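Local coordinates for ABC transporter substrate-binding protein (Staphylococcus aureus subsp. aureus NCTC 8325, PDB 3UN6) that binds zinc and probably serves as the substrate-binding component of an ABC-type import system, its natural cargo being unknown, at residues M98-Q102 with K103-I107; R226-L229 with L230-K234; R254-S257 with V258-T262. All blocks are in the same frame, centred on the assembly; numbering follows the deposited sequence.

How the contacts relate
Each contact is local, made within one unbroken run of chain, so the three follow in series and none nests in or crosses another. From the N terminus, contact 1 comes first, where helix 94-102 ends and the chain turns into the loop before strand 108-110. Contact 2 follows strand 221-225 and forms the short helix 227-232, ending on the first residue of helix 234-250. The two touch: Asn106 OD1 lies 3.1 Å from Gly227 N, a probable hydrogen bond that ties the loop before one sheet strand to the start of the helix after its neighbour. Contact 3, within helix 254-264, lies apart, its centre about 33 Å from that of contact 1 and 31 Å from that of contact 2.

Contact 1. Residues M98-Q102 with K103-I107; sequences MKSKQ and KGSNI
Lys103 folds its aliphatic chain back over Lys99, its CD 3.8 Å from Lys99 CE, and the two chains run slantwise past each other. Their like charges are not in contact, Lys99 NZ and Lys103 NZ being 5.1 Å apart. Lys99 NZ turns instead to Gln102 OE1, at 3.0 Å, while Lys103 NZ lies at long, weak ion-pair range of a phosphate ion, probably from the crystallisation liquor. Lys101 reaches forward: CG lies opposite its backbone N (chi1 -171°), and a bend at chi2 carries the chain out alongside the 105-107 backbone until NZ hydrogen-bonds both Ser105 O, 2.8 Å away, and Ile107 O, 2.7 Å away. The backbone ends the helix in a Schellman motif: Ser105 N donates to Ser100 O at 3.1 Å, and Gly104 N to Lys101 O at 2.8 Å. Gly104 takes the C-prime place at positive phi, a conformation glycine adopts readily. Ser105 packs its CB 3.4 Å from Ser100 OG and forms an ST turn, its OG accepting from Ile107 N. One ammonium thus bridges two carbonyls of the outgoing loop, which would hold the path of 105-107 against the helix it leaves.

Contact 2. Residues R226-L229 with L230-K234; sequences RGEL and LDQHK
Glu228 and Gln232 lie one helical turn apart, and the flat amide of Gln232 is laid beside the root of Glu228, with OE1 3.7 Å from Glu228 CB. The carboxylate itself goes elsewhere. With CG wedged between the backbone N and the carbonyl carbon (chi1 69°) and a further bend at chi2, Glu228 turns back toward Arg226, whose NE meets OE2 at 2.9 Å in a salt bridge. The acceptor uses its syn lone pair and sits in the guanidinium plane, while NH1 of the same arginine bonds Leu82 O. This is the short helix 227-232, which follows strand 221-225. Its turns are closed by Asp231 N to Gly227 O, and by Gln232 N to Glu228 O at 2.6 Å. At the far end His233 leaves helical geometry and stands at the N-cap position of helix 234-250, yet its N still donates to Leu229 O at 3.0 Å, from above the carbonyl plane. The imidazole turns its edge to Leu229, with ND1 4.0 Å from Leu229 CA, and also touches Gln35. Leu229 points its side chain the other way, against Asp88, whereas the Asp231 carboxylate comes close to the carbonyl of Gly227 with no bond between them, OD1 being 3.2 Å from Gly227 O.

Contact 3. Residues R254-S257 with V258-T262; sequences RKQS and VDIMT
Two first torsions set Lys255 and Asp259 against each other: the lysine sends CG away from its backbone N (chi1 174°) and runs on extended, while the aspartate places CG beside its own N (chi1 -67°). The carboxylate thus leans back one turn, and its OD2 lies against the lysine chain, which crosses it at a slant, 3.1 Å from Lys255 CE and 3.2 Å from Lys255 CG. Lys255 NZ stays 4.4 Å from Asp259 OD2, so the opposite charges are near but short of a salt bridge. The other oxygen, OD1, has a firm partner in Arg269, whose NH1 forms a salt bridge with it and links this helix to helix 269-277.

Further round, Gln256 brings OE1 near Ile260 CG1, a loose polar-to-aliphatic touch. Ile260 then packs on Met51 and Met52 of helix 48-58. On the buried side, the first torsion of selenomethionine Met261 (chi1 -62°) rests CG 3.2 Å from Ser257 O, and a bend at chi3 brings CE back to 3.6 Å from the same oxygen. Val258 sets its CG2 3.3 Å from Arg254 O, and both Val258 and Met261 lean on Ala276. Beneath these side chains the backbone bonds are close to straight: Asp259 N donates to Lys255 O, and Ile260 N to Gln256 O at 2.8 Å.

These i to i+4 bonds are those of a regular alpha-helix, here helix 254-264. It is amphipathic, with Lys255 and Asp259 on its outer side and Val258, Ile260 and Met261 buried, and it packs against helices 48-58 and 269-277, the side chain of Met261 about 9 Å from that of the zinc ligand His46.

Contact 1. Residues M98-Q102 with K103-I107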
# COMPACT_ATOMS: atom_id res chain seq x y z
N MSE A 98 -9.38 -1.05 7.65
CA MSE A 98 -9.97 -0.53 8.90
C MSE A 98 -11.49 -0.29 8.75
O MSE A 98 -12.26 -0.58 9.65
CB MSE A 98 -9.30 0.80 9.29
CG MSE A 98 -7.90 0.65 9.85
SE MSE A 98 -6.83 2.30 9.80
CE MSE A 98 -7.95 3.36 10.98
N LYS A 99 -11.90 0.27 7.62
CA LYS A 99 -13.30 0.53 7.34
C LYS A 99 -14.06 -0.79 7.26
O LYS A 99 -15.11 -0.94 7.86
CB LYS A 99 -13.45 1.30 6.02
CG LYS A 99 -14.87 1.46 5.54
CD LYS A 99 -15.69 2.29 6.48
CE LYS A 99 -17.11 2.45 5.94
NZ LYS A 99 -18.03 3.14 6.88
N SER A 100 -13.51 -1.74 6.52
CA SER A 100 -14.09 -3.06 6.39
C SER A 100 -14.22 -3.66 7.80
O SER A 100 -15.25 -4.22 8.16
CB SER A 100 -13.24 -3.93 5.48
OG SER A 100 -13.89 -5.16 5.23
N LYS A 101 -13.18 -3.50 8.62
CA LYS A 101 -13.23 -3.98 10.01
C LYS A 101 -14.36 -3.28 10.79
O LYS A 101 -15.12 -3.93 11.51
CB LYS A 101 -11.90 -3.73 10.71
CG LYS A 101 -11.78 -4.38 12.08
CD LYS A 101 -11.62 -5.89 11.87
CE LYS A 101 -11.70 -6.68 13.12
NZ LYS A 101 -11.69 -8.13 12.80
N GLN A 102 -14.48 -1.96 10.65
CA GLN A 102 -15.55 -1.22 11.32
C GLN A 102 -16.91 -1.73 10.86
O GLN A 102 -17.88 -1.66 11.59
CB GLN A 102 -15.40 0.29 11.06
CG GLN A 102 -16.54 1.20 11.60
CD GLN A 102 -17.65 1.59 10.58
OE1 GLN A 102 -17.43 1.64 9.37
NE2 GLN A 102 -18.82 1.92 11.10
N LYS A 103 -16.99 -2.25 9.64
CA LYS A 103 -18.22 -2.82 9.13
C LYS A 103 -18.40 -4.30 9.49
O LYS A 103 -19.30 -4.95 8.97
CB LYS A 103 -18.35 -2.57 7.62
CG LYS A 103 -18.53 -1.09 7.30
CD LYS A 103 -18.97 -0.84 5.87
CE LYS A 103 -17.88 -1.09 4.86
NZ LYS A 103 -18.30 -0.61 3.50
N GLY A 104 -17.57 -4.83 10.39
CA GLY A 104 -17.73 -6.23 10.88
C GLY A 104 -16.84 -7.31 10.28
O GLY A 104 -17.05 -8.50 10.52
N SER A 105 -15.83 -6.91 9.51
CA SER A 105 -14.94 -7.89 8.90
C SER A 105 -14.19 -8.69 9.93
O SER A 105 -13.81 -8.19 10.99
CB SER A 105 -13.92 -7.21 7.98
OG SER A 105 -12.99 -8.16 7.49
N ASN A 106 -13.93 -9.95 9.61
CA ASN A 106 -13.20 -10.82 10.49
C ASN A 106 -11.65 -10.70 10.37
O ASN A 106 -10.92 -11.42 11.05
CB ASN A 106 -13.62 -12.27 10.21
CG ASN A 106 -13.15 -12.75 8.85
OD1 ASN A 106 -11.99 -12.58 8.48
ND2 ASN A 106 -14.05 -13.39 8.11
N ILE A 107 -11.16 -9.79 9.53
CA ILE A 107 -9.71 -9.68 9.31
C ILE A 107 -8.92 -9.04 10.45
O ILE A 107 -9.48 -8.36 11.31
CB ILE A 107 -9.36 -8.94 7.98
CG1 ILE A 107 -9.92 -7.51 7.96
CG2 ILE A 107 -9.90 -9.71 6.80
CD1 ILE A 107 -9.57 -6.71 6.71

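Contact 2. Residues R226-L229 with L230-K234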
# COMPACT_ATOMS: atom_id res chain seq x y z
N ARG A 226 -7.42 -13.28 7.13
CA ARG A 226 -8.75 -13.59 7.61
C ARG A 226 -8.61 -14.27 8.97
O ARG A 226 -7.69 -15.04 9.20
CB ARG A 226 -9.53 -14.46 6.60
CG ARG A 226 -10.05 -13.69 5.37
CD ARG A 226 -10.84 -14.59 4.41
NE ARG A 226 -11.99 -15.25 5.04
CZ ARG A 226 -13.22 -14.74 5.15
NH1 ARG A 226 -13.51 -13.54 4.67
NH2 ARG A 226 -14.17 -15.45 5.73
N GLY A 227 -9.56 -13.98 9.86
CA GLY A 227 -9.55 -14.49 11.23
C GLY A 227 -9.44 -15.98 11.42
O GLY A 227 -8.82 -16.43 12.38
N GLU A 228 -10.02 -16.77 10.52
CA GLU A 228 -9.95 -18.22 10.67
C GLU A 228 -8.52 -18.76 10.56
O GLU A 228 -8.17 -19.72 11.25
CB GLU A 228 -10.90 -18.97 9.73
CG GLU A 228 -10.61 -18.93 8.25
CD GLU A 228 -11.14 -17.70 7.53
OE1 GLU A 228 -11.63 -16.74 8.18
OE2 GLU A 228 -11.07 -17.71 6.28
N LEU A 229 -7.69 -18.16 9.70
CA LEU A 229 -6.31 -18.60 9.60
C LEU A 229 -5.62 -18.49 10.93
O LEU A 229 -4.89 -19.39 11.33
CB LEU A 229 -5.53 -17.79 8.58
CG LEU A 229 -5.59 -18.28 7.14
CD1 LEU A 229 -7.03 -18.26 6.59
CD2 LEU A 229 -4.63 -17.42 6.30
N LEU A 230 -5.86 -17.39 11.64
CA LEU A 230 -5.26 -17.17 12.95
C LEU A 230 -5.84 -18.10 13.99
O LEU A 230 -5.11 -18.59 14.86
CB LEU A 230 -5.46 -15.71 13.40
CG LEU A 230 -4.91 -14.65 12.46
CD1 LEU A 230 -5.00 -13.26 13.07
CD2 LEU A 230 -3.47 -14.97 12.11
N ASP A 231 -7.14 -18.34 13.91
CA ASP A 231 -7.80 -19.20 14.89
C ASP A 231 -7.58 -20.69 14.62
O ASP A 231 -7.23 -21.45 15.52
CB ASP A 231 -9.32 -18.95 14.90
CG ASP A 231 -9.70 -17.57 15.43
OD1 ASP A 231 -8.82 -16.69 15.60
OD2 ASP A 231 -10.92 -17.36 15.66
N GLN A 232 -7.72 -21.08 13.36
CA GLN A 232 -7.74 -22.48 12.96
C GLN A 232 -6.47 -23.07 12.34
O GLN A 232 -6.29 -24.30 12.36
CB GLN A 232 -8.95 -22.67 12.04
CG GLN A 232 -10.27 -22.18 12.72
CD GLN A 232 -11.48 -22.14 11.80
OE1 GLN A 232 -11.40 -22.49 10.61
NE2 GLN A 232 -12.62 -21.70 12.34
N HIS A 233 -5.60 -22.24 11.78
CA HIS A 233 -4.35 -22.74 11.18
C HIS A 233 -3.19 -21.93 11.72
O HIS A 233 -2.35 -21.44 10.95
CB HIS A 233 -4.40 -22.61 9.65
CG HIS A 233 -5.61 -23.23 9.03
ND1 HIS A 233 -6.75 -22.51 8.74
CD2 HIS A 233 -5.86 -24.51 8.66
CE1 HIS A 233 -7.65 -23.32 8.21
NE2 HIS A 233 -7.14 -24.53 8.16
N LYS A 234 -3.12 -21.79 13.04
CA LYS A 234 -2.11 -20.90 13.64
C LYS A 234 -0.67 -21.28 13.32
O LYS A 234 0.14 -20.39 13.13
CB LYS A 234 -2.33 -20.70 15.13
CG LYS A 234 -2.16 -21.91 15.97
CD LYS A 234 -2.67 -21.69 17.39
CE LYS A 234 -4.19 -21.45 17.43
NZ LYS A 234 -4.72 -21.56 18.81

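Contact 3. Residues R254-S257 with V258-T262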
# COMPACT_ATOMS: atom_id res chain seq x y z
N ARG A 254 18.79 -3.23 -1.85
CA ARG A 254 18.14 -2.72 -3.08
C ARG A 254 18.26 -3.53 -4.35
O ARG A 254 17.34 -3.50 -5.18
CB ARG A 254 18.57 -1.29 -3.42
CG ARG A 254 17.50 -0.26 -3.16
CD ARG A 254 17.37 0.15 -1.73
NE ARG A 254 16.22 1.04 -1.58
CZ ARG A 254 16.04 1.90 -0.59
NH1 ARG A 254 14.95 2.65 -0.56
NH2 ARG A 254 16.96 2.04 0.35
N LYS A 255 19.38 -4.22 -4.55
CA LYS A 255 19.51 -5.03 -5.76
C LYS A 255 18.39 -6.06 -5.77
O LYS A 255 17.74 -6.25 -6.78
CB LYS A 255 20.86 -5.76 -5.87
CG LYS A 255 20.90 -6.73 -7.07
CD LYS A 255 22.11 -7.65 -7.08
CE LYS A 255 21.95 -8.76 -8.13
NZ LYS A 255 23.12 -9.69 -8.16
N GLN A 256 18.21 -6.73 -4.62
CA GLN A 256 17.18 -7.74 -4.45
C GLN A 256 15.76 -7.24 -4.66
O GLN A 256 14.98 -7.90 -5.35
CB GLN A 256 17.27 -8.40 -3.06
CG GLN A 256 17.97 -9.78 -3.05
CD GLN A 256 17.06 -10.91 -3.61
OE1 GLN A 256 16.04 -10.65 -4.26
NE2 GLN A 256 17.44 -12.16 -3.35
N SER A 257 15.40 -6.10 -4.08
CA SER A 257 14.03 -5.62 -4.24
C SER A 257 13.72 -5.34 -5.71
O SER A 257 12.62 -5.64 -6.18
CB SER A 257 13.73 -4.39 -3.37
OG SER A 257 14.66 -3.35 -3.61
N VAL A 258 14.71 -4.80 -6.43
CA VAL A 258 14.56 -4.54 -7.87
C VAL A 258 14.38 -5.86 -8.61
O VAL A 258 13.45 -6.02 -9.37
CB VAL A 258 15.78 -3.76 -8.50
CG1 VAL A 258 15.66 -3.72 -10.03
CG2 VAL A 258 15.88 -2.33 -7.90
N ASP A 259 15.29 -6.81 -8.37
CA ASP A 259 15.25 -8.13 -9.02
C ASP A 259 13.90 -8.85 -8.76
O ASP A 259 13.32 -9.43 -9.68
CB ASP A 259 16.43 -8.99 -8.57
CG ASP A 259 17.80 -8.45 -9.05
OD1 ASP A 259 17.84 -7.70 -10.05
OD2 ASP A 259 18.84 -8.78 -8.42
N ILE A 260 13.42 -8.81 -7.53
CA ILE A 260 12.10 -9.40 -7.21
C ILE A 260 11.00 -8.80 -8.07
O ILE A 260 10.22 -9.50 -8.69
CB ILE A 260 11.73 -9.22 -5.72
CG1 ILE A 260 12.22 -10.41 -4.90
CG2 ILE A 260 10.25 -9.15 -5.56
CD1 ILE A 260 11.56 -11.77 -5.30
N MSE A 261 10.94 -7.48 -8.09
CA MSE A 261 9.91 -6.79 -8.83
C MSE A 261 10.01 -6.94 -10.35
O MSE A 261 8.98 -7.11 -11.00
CB MSE A 261 9.88 -5.32 -8.45
CG MSE A 261 9.54 -5.13 -6.97
SE MSE A 261 9.24 -3.28 -6.60
CE MSE A 261 10.84 -2.61 -6.92
N THR A 262 11.21 -6.91 -10.92
CA THR A 262 11.34 -7.04 -12.38
C THR A 262 10.78 -8.37 -12.81
O THR A 262 10.18 -8.50 -13.89
CB THR A 262 12.79 -6.88 -12.88
OG1 THR A 262 13.65 -7.77 -12.16
CG2 THR A 262 13.28 -5.44 -12.68